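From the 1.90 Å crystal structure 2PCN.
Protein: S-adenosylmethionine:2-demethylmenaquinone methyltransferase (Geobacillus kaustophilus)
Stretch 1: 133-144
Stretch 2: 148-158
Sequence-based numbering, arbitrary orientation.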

ATOM      1  N   GLY A 133      -8.463   3.893 -18.073  1.00 15.43           N
ATOM      2  CA  GLY A 133      -9.033   3.049 -19.109  1.00 17.99           C
ATOM      3  C   GLY A 133     -10.549   3.059 -19.092  1.00 17.09           C
ATOM      4  O   GLY A 133     -11.189   2.174 -19.661  1.00 16.63           O
ATOM      5  N   VAL A 134     -11.128   4.069 -18.451  1.00 14.66           N
ATOM      6  CA  VAL A 134     -12.580   4.173 -18.349  1.00 10.73           C
ATOM      7  C   VAL A 134     -13.106   5.533 -18.802  1.00 13.25           C
ATOM      8  O   VAL A 134     -12.448   6.558 -18.626  1.00 10.84           O
ATOM      9  CB  VAL A 134     -13.047   3.922 -16.882  1.00 11.81           C
ATOM     10  CG1 VAL A 134     -14.529   4.265 -16.716  1.00 12.15           C
ATOM     11  CG2 VAL A 134     -12.806   2.470 -16.509  1.00 11.62           C
ATOM     12  N   ARG A 135     -14.294   5.526 -19.397  1.00 12.38           N
ATOM     13  CA  ARG A 135     -14.944   6.754 -19.842  1.00 11.43           C
ATOM     14  C   ARG A 135     -16.007   7.022 -18.781  1.00 10.64           C
ATOM     15  O   ARG A 135     -16.965   6.259 -18.652  1.00 13.54           O
ATOM     16  CB  ARG A 135     -15.601   6.541 -21.210  1.00 18.12           C
ATOM     17  CG  ARG A 135     -16.271   7.772 -21.804  1.00 20.69           C
ATOM     18  CD  ARG A 135     -17.150   7.376 -22.990  1.00 30.79           C
ATOM     19  NE  ARG A 135     -17.765   8.524 -23.653  1.00 38.08           N
ATOM     20  CZ  ARG A 135     -17.097   9.409 -24.386  1.00 43.71           C
ATOM     21  NH1 ARG A 135     -15.788   9.282 -24.551  1.00 46.72           N
ATOM     22  NH2 ARG A 135     -17.739  10.421 -24.956  1.00 44.92           N
ATOM     23  N   TRP A 136     -15.821   8.092 -18.013  1.00 10.64           N
ATOM     24  CA  TRP A 136     -16.743   8.453 -16.940  1.00  9.72           C
ATOM     25  C   TRP A 136     -17.733   9.522 -17.404  1.00 10.48           C
ATOM     26  O   TRP A 136     -17.362  10.680 -17.582  1.00 14.84           O
ATOM     27  CB  TRP A 136     -15.957   8.977 -15.732  1.00 10.34           C
ATOM     28  CG  TRP A 136     -14.768   8.131 -15.365  1.00 12.90           C
ATOM     29  CD1 TRP A 136     -13.585   8.044 -16.040  1.00 10.48           C
ATOM     30  CD2 TRP A 136     -14.655   7.252 -14.240  1.00  9.81           C
ATOM     31  NE1 TRP A 136     -12.738   7.167 -15.404  1.00  8.65           N
ATOM     32  CE2 TRP A 136     -13.370   6.666 -14.295  1.00  6.17           C
ATOM     33  CE3 TRP A 136     -15.512   6.903 -13.188  1.00 11.83           C
ATOM     34  CZ2 TRP A 136     -12.920   5.748 -13.336  1.00 10.18           C
ATOM     35  CZ3 TRP A 136     -15.066   5.990 -12.234  1.00 13.73           C
ATOM     36  CH2 TRP A 136     -13.781   5.425 -12.316  1.00 14.58           C
ATOM     37  N   GLU A 137     -18.991   9.129 -17.578  1.00 14.27           N
ATOM     38  CA  GLU A 137     -20.032  10.041 -18.043  1.00 19.35           C
ATOM     39  C   GLU A 137     -21.003  10.488 -16.958  1.00 17.15           C
ATOM     40  O   GLU A 137     -21.382   9.707 -16.090  1.00 15.91           O
ATOM     41  CB  GLU A 137     -20.836   9.383 -19.170  1.00 20.34           C
ATOM     42  CG  GLU A 137     -20.057   9.129 -20.449  1.00 30.22           C
ATOM     43  CD  GLU A 137     -20.904   8.449 -21.512  1.00 36.51           C
ATOM     44  OE1 GLU A 137     -22.052   8.892 -21.727  1.00 41.46           O
ATOM     45  OE2 GLU A 137     -20.420   7.480 -22.133  1.00 35.90           O
ATOM     46  N   PRO A 138     -21.421  11.762 -16.995  1.00 17.53           N
ATOM     47  CA  PRO A 138     -22.364  12.259 -15.991  1.00 16.37           C
ATOM     48  C   PRO A 138     -23.643  11.427 -16.075  1.00 16.56           C
ATOM     49  O   PRO A 138     -24.102  11.103 -17.168  1.00 17.71           O
ATOM     50  CB  PRO A 138     -22.594  13.705 -16.424  1.00 17.76           C
ATOM     51  CG  PRO A 138     -21.281  14.081 -17.033  1.00 17.73           C
ATOM     52  CD  PRO A 138     -20.949  12.858 -17.859  1.00 20.66           C
ATOM     53  N   GLY A 139     -24.208  11.069 -14.928  1.00 17.20           N
ATOM     54  CA  GLY A 139     -25.427  10.280 -14.943  1.00 21.83           C
ATOM     55  C   GLY A 139     -25.171   8.785 -14.906  1.00 23.53           C
ATOM     56  O   GLY A 139     -26.079   8.006 -14.610  1.00 24.33           O
ATOM     57  N   ALA A 140     -23.946   8.379 -15.224  1.00 16.14           N
ATOM     58  CA  ALA A 140     -23.589   6.965 -15.191  1.00 15.48           C
ATOM     59  C   ALA A 140     -23.533   6.555 -13.723  1.00 16.43           C
ATOM     60  O   ALA A 140     -23.587   7.409 -12.841  1.00 14.60           O
ATOM     61  CB  ALA A 140     -22.232   6.742 -15.857  1.00 17.99           C
ATOM     62  N   TYR A 141     -23.434   5.255 -13.463  1.00 15.47           N
ATOM     63  CA  TYR A 141     -23.382   4.752 -12.092  1.00 15.04           C
ATOM     64  C   TYR A 141     -22.053   4.079 -11.784  1.00 14.17           C
ATOM     65  O   TYR A 141     -21.555   3.279 -12.574  1.00 14.37           O
ATOM     66  CB  TYR A 141     -24.523   3.759 -11.854  1.00 21.20           C
ATOM     67  CG  TYR A 141     -25.810   4.399 -11.383  1.00 31.87           C
ATOM     68  CD1 TYR A 141     -26.069   4.566 -10.023  1.00 37.11           C
ATOM     69  CD2 TYR A 141     -26.760   4.857 -12.295  1.00 39.49           C
ATOM     70  CE1 TYR A 141     -27.242   5.173  -9.580  1.00 41.54           C
ATOM     71  CE2 TYR A 141     -27.938   5.468 -11.864  1.00 44.47           C
ATOM     72  CZ  TYR A 141     -28.172   5.621 -10.505  1.00 45.91           C
ATOM     73  OH  TYR A 141     -29.335   6.221 -10.073  1.00 49.62           O
ATOM     74  N   VAL A 142     -21.481   4.399 -10.627  1.00  8.96           N
ATOM     75  CA  VAL A 142     -20.212   3.805 -10.235  1.00  8.95           C
ATOM     76  C   VAL A 142     -20.352   2.999  -8.946  1.00 10.48           C
ATOM     77  O   VAL A 142     -21.054   3.398  -8.018  1.00 13.40           O
ATOM     78  CB  VAL A 142     -19.119   4.891 -10.060  1.00 11.68           C
ATOM     79  CG1 VAL A 142     -19.517   5.870  -8.965  1.00  5.81           C
ATOM     80  CG2 VAL A 142     -17.780   4.239  -9.749  1.00 10.42           C
ATOM     81  N   TYR A 143     -19.687   1.854  -8.908  1.00 10.08           N
ATOM     82  CA  TYR A 143     -19.716   0.975  -7.747  1.00 10.38           C
ATOM     83  C   TYR A 143     -18.271   0.751  -7.332  1.00  9.67           C
ATOM     84  O   TYR A 143     -17.431   0.389  -8.156  1.00  8.82           O
ATOM     85  CB  TYR A 143     -20.362  -0.361  -8.114  1.00 12.58           C
ATOM     86  CG  TYR A 143     -21.768  -0.225  -8.653  1.00 11.25           C
ATOM     87  CD1 TYR A 143     -22.865  -0.178  -7.795  1.00 13.00           C
ATOM     88  CD2 TYR A 143     -21.998  -0.106 -10.022  1.00 14.50           C
ATOM     89  CE1 TYR A 143     -24.161  -0.016  -8.289  1.00 19.07           C
ATOM     90  CE2 TYR A 143     -23.286   0.055 -10.527  1.00 17.45           C
ATOM     91  CZ  TYR A 143     -24.363   0.099  -9.656  1.00 22.98           C
ATOM     92  OH  TYR A 143     -25.637   0.253 -10.157  1.00 23.90           O
ATOM     93  N   ALA A 144     -17.978   0.981  -6.060  1.00  8.95           N
ATOM     94  CA  ALA A 144     -16.621   0.801  -5.578  1.00 10.84           C
ATOM     95  C   ALA A 144     -16.552   0.015  -4.280  1.00 11.41           C
ATOM     96  O   ALA A 144     -17.459   0.071  -3.449  1.00 10.30           O
ATOM     97  CB  ALA A 144     -15.954   2.160  -5.393  1.00 11.41           C
ATOM     98  N   GLY A 148     -12.193  -3.183  -6.254  1.00 12.31           N
ATOM     99  CA  GLY A 148     -12.018  -2.330  -7.414  1.00  8.64           C
ATOM    100  C   GLY A 148     -13.151  -1.352  -7.634  1.00 11.21           C
ATOM    101  O   GLY A 148     -13.945  -1.085  -6.731  1.00  9.59           O
ATOM    102  N   VAL A 149     -13.219  -0.818  -8.849  1.00  6.88           N
ATOM    103  CA  VAL A 149     -14.242   0.149  -9.220  1.00  5.58           C
ATOM    104  C   VAL A 149     -14.780  -0.177 -10.609  1.00  5.53           C
ATOM    105  O   VAL A 149     -14.014  -0.357 -11.552  1.00  9.76           O
ATOM    106  CB  VAL A 149     -13.656   1.579  -9.242  1.00 11.84           C
ATOM    107  CG1 VAL A 149     -14.731   2.577  -9.662  1.00  7.41           C
ATOM    108  CG2 VAL A 149     -13.090   1.933  -7.869  1.00  8.66           C
ATOM    109  N   VAL A 150     -16.102  -0.255 -10.726  1.00  8.56           N
ATOM    110  CA  VAL A 150     -16.740  -0.553 -11.998  1.00 10.40           C
ATOM    111  C   VAL A 150     -17.813   0.486 -12.298  1.00 12.95           C
ATOM    112  O   VAL A 150     -18.464   1.003 -11.389  1.00 12.03           O
ATOM    113  CB  VAL A 150     -17.365  -1.965 -12.000  1.00  9.98           C
ATOM    114  CG1 VAL A 150     -16.282  -3.000 -11.720  1.00  9.81           C
ATOM    115  CG2 VAL A 150     -18.478  -2.059 -10.967  1.00 13.31           C
ATOM    116  N   VAL A 151     -17.988   0.784 -13.581  1.00 13.85           N
ATOM    117  CA  VAL A 151     -18.953   1.787 -14.014  1.00 11.30           C
ATOM    118  C   VAL A 151     -19.980   1.238 -15.000  1.00 14.05           C
ATOM    119  O   VAL A 151     -19.626   0.570 -15.969  1.00 13.97           O
ATOM    120  CB  VAL A 151     -18.228   2.971 -14.685  1.00 11.30           C
ATOM    121  CG1 VAL A 151     -19.236   4.005 -15.154  1.00 10.99           C
ATOM    122  CG2 VAL A 151     -17.234   3.587 -13.711  1.00 12.11           C
ATOM    123  N   ALA A 152     -21.252   1.531 -14.745  1.00 14.44           N
ATOM    124  CA  ALA A 152     -22.342   1.100 -15.619  1.00 17.39           C
ATOM    125  C   ALA A 152     -23.033   2.361 -16.136  1.00 23.47           C
ATOM    126  O   ALA A 152     -22.960   3.414 -15.504  1.00 16.45           O
ATOM    127  CB  ALA A 152     -23.330   0.234 -14.845  1.00 20.64           C
ATOM    128  N   ASN A 153     -23.700   2.267 -17.282  1.00 25.62           N
ATOM    129  CA  ASN A 153     -24.371   3.437 -17.836  1.00 33.17           C
ATOM    130  C   ASN A 153     -25.744   3.689 -17.225  1.00 36.76           C
ATOM    131  O   ASN A 153     -26.475   4.578 -17.665  1.00 41.15           O
ATOM    132  CB  ASN A 153     -24.483   3.313 -19.357  1.00 44.49           C
ATOM    133  CG  ASN A 153     -23.151   3.515 -20.057  1.00 53.72           C
ATOM    134  OD1 ASN A 153     -23.061   3.431 -21.282  1.00 61.69           O
ATOM    135  ND2 ASN A 153     -22.107   3.790 -19.278  1.00 59.89           N
ATOM    136  N   LYS A 154     -26.089   2.910 -16.207  1.00 31.74           N
ATOM    137  CA  LYS A 154     -27.366   3.058 -15.520  1.00 36.25           C
ATOM    138  C   LYS A 154     -27.402   2.226 -14.246  1.00 35.15           C
ATOM    139  O   LYS A 154     -26.541   1.374 -14.029  1.00 32.18           O
ATOM    140  CB  LYS A 154     -28.524   2.663 -16.446  1.00 36.54           C
ATOM    141  CG  LYS A 154     -28.365   1.324 -17.155  1.00 42.92           C
ATOM    142  CD  LYS A 154     -28.549   0.143 -16.219  1.00 47.44           C
ATOM    143  CE  LYS A 154     -28.521  -1.166 -16.992  1.00 52.34           C
ATOM    144  NZ  LYS A 154     -27.244  -1.349 -17.740  1.00 56.67           N
ATOM    145  N   ASP A 155     -28.395   2.482 -13.402  1.00 35.86           N
ATOM    146  CA  ASP A 155     -28.535   1.747 -12.152  1.00 39.56           C
ATOM    147  C   ASP A 155     -28.807   0.279 -12.466  1.00 41.33           C
ATOM    148  O   ASP A 155     -29.882  -0.071 -12.955  1.00 40.90           O
ATOM    149  CB  ASP A 155     -29.688   2.323 -11.328  1.00 43.04           C
ATOM    150  CG  ASP A 155     -29.691   1.816  -9.901  1.00 45.49           C
ATOM    151  OD1 ASP A 155     -29.579   0.588  -9.707  1.00 49.15           O
ATOM    152  OD2 ASP A 155     -29.812   2.647  -8.976  1.00 51.36           O
ATOM    153  N   LEU A 156     -27.828  -0.575 -12.186  1.00 41.76           N
ATOM    154  CA  LEU A 156     -27.951  -2.005 -12.454  1.00 44.27           C
ATOM    155  C   LEU A 156     -28.833  -2.733 -11.449  1.00 46.88           C
ATOM    156  O   LEU A 156     -29.185  -3.895 -11.655  1.00 46.45           O
ATOM    157  CB  LEU A 156     -26.565  -2.660 -12.474  1.00 40.74           C
ATOM    158  CG  LEU A 156     -25.598  -2.240 -13.581  1.00 37.65           C
ATOM    159  CD1 LEU A 156     -24.285  -2.986 -13.423  1.00 34.76           C
ATOM    160  CD2 LEU A 156     -26.213  -2.536 -14.940  1.00 36.37           C
ATOM    161  N   LEU A 157     -29.192  -2.054 -10.365  1.00 51.91           N
ATOM    162  CA  LEU A 157     -30.019  -2.665  -9.331  1.00 58.23           C
ATOM    163  C   LEU A 157     -31.439  -2.111  -9.309  1.00 63.16           C
ATOM    164  O   LEU A 157     -32.170  -2.289  -8.334  1.00 64.31           O
ATOM    165  CB  LEU A 157     -29.361  -2.469  -7.967  1.00 57.22           C
ATOM    166  CG  LEU A 157     -27.930  -3.006  -7.881  1.00 59.49           C
ATOM    167  CD1 LEU A 157     -27.324  -2.614  -6.552  1.00 61.00           C
ATOM    168  CD2 LEU A 157     -27.931  -4.519  -8.053  1.00 60.76           C
ATOM    169  N   ALA A 158     -31.822  -1.440 -10.389  1.00 69.07           N
ATOM    170  CA  ALA A 158     -33.155  -0.866 -10.508  1.00 75.58           C
ATOM    171  C   ALA A 158     -33.700  -1.194 -11.891  1.00 79.75           C
ATOM    172  O   ALA A 158     -34.797  -0.775 -12.259  1.00 83.57           O
ATOM    173  CB  ALA A 158     -33.095   0.642 -10.310  1.00 75.70           C
TER

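The contact is held first by four backbone hydrogen bonds between the antiparallel strands that pair Tyr-141 to Ala-144 with Val-149 to Ala-152. Tyr-141 and Ala-152 form one reciprocal pair: Tyr-141 N donates to Ala-152 O at 2.8 Å, and Ala-152 N returns a bond to Tyr-141 O, also at 2.8 Å. Two residues along, Tyr-143 N reaches Val-150 O at 2.9 Å and Val-150 N reaches Tyr-143 O at 3.0 Å. All four N-H...O angles lie at 167-168°, close to linear. Val-142 with Val-151 lies between these two pairs, and Ala-144 with Val-149 follows beyond Tyr-143 with Val-150; both are non-hydrogen-bonded pairs, where CA-H groups approach carbonyl oxygens, three of them already accepting hydrogen bonds across the pair of strands. The shortest such contact joins Val-151 CA to Tyr-141 O at 3.3 Å.

A fifth hydrogen bond involves a side chain. The ring of Tyr-143 extends past Ala-152 to the loop beyond the strand, where Leu-156 N donates to Tyr-143 OH at 3.1 Å. Tyrosine suits this place because its side chain packs against apolar groups while its hydroxyl meets a main-chain NH: Tyr-143 CB lies 3.8 Å from Val-150 CG2, Tyr-143 CE2 is 4.3 Å from both Ala-152 CB and Leu-156 CD1, and Leu-157 CD1 is 4.4 Å from Tyr-143 CE1. The loop is shaped locally by Asp-155, whose OD1 accepts a hydrogen bond from Leu-157 N at 2.8 Å, within a type I turn.

Tyr-141 points to the same face of the sheet as Tyr-143 and uses its ring differently. Asp-155 CB sits over one ring face, 3.8 Å from the centroid of Tyr-141 and 19° off the normal, a CH-pi contact that engages the aliphatic part of an acidic residue. The ring also runs close to the loop backbone, with Tyr-141 CD2 3.1 Å from Asp-155 N.

The other face, bearing Val-142, Ala-144, Val-149 and Val-151, is wholly apolar. Branched valines suit extended backbone and pack tightly here: Val-142 CG2 is 3.5 Å from Val-149 CG1 and 4.1 Å from Val-151 CG2. The small Ala-144 still meets its partner, its CB 3.8 Å from Val-149 CG2. Strand 134-136 adds Trp-136, whose broad ring spans two valines: Trp-136 CZ3 touches Val-151 CG2 at 3.6 Å, and Val-149 CG1 lies at the ring edge, 4.0 Å from Trp-136 CH2. Val-134 CG1 reaches Val-151 CG2 at 4.1 Å.

A type II turn from Glu-137 to Ala-140 leads into strand 141-144. Gly-139, with phi 91°, suits it because a CB there would jam against the preceding carbonyl.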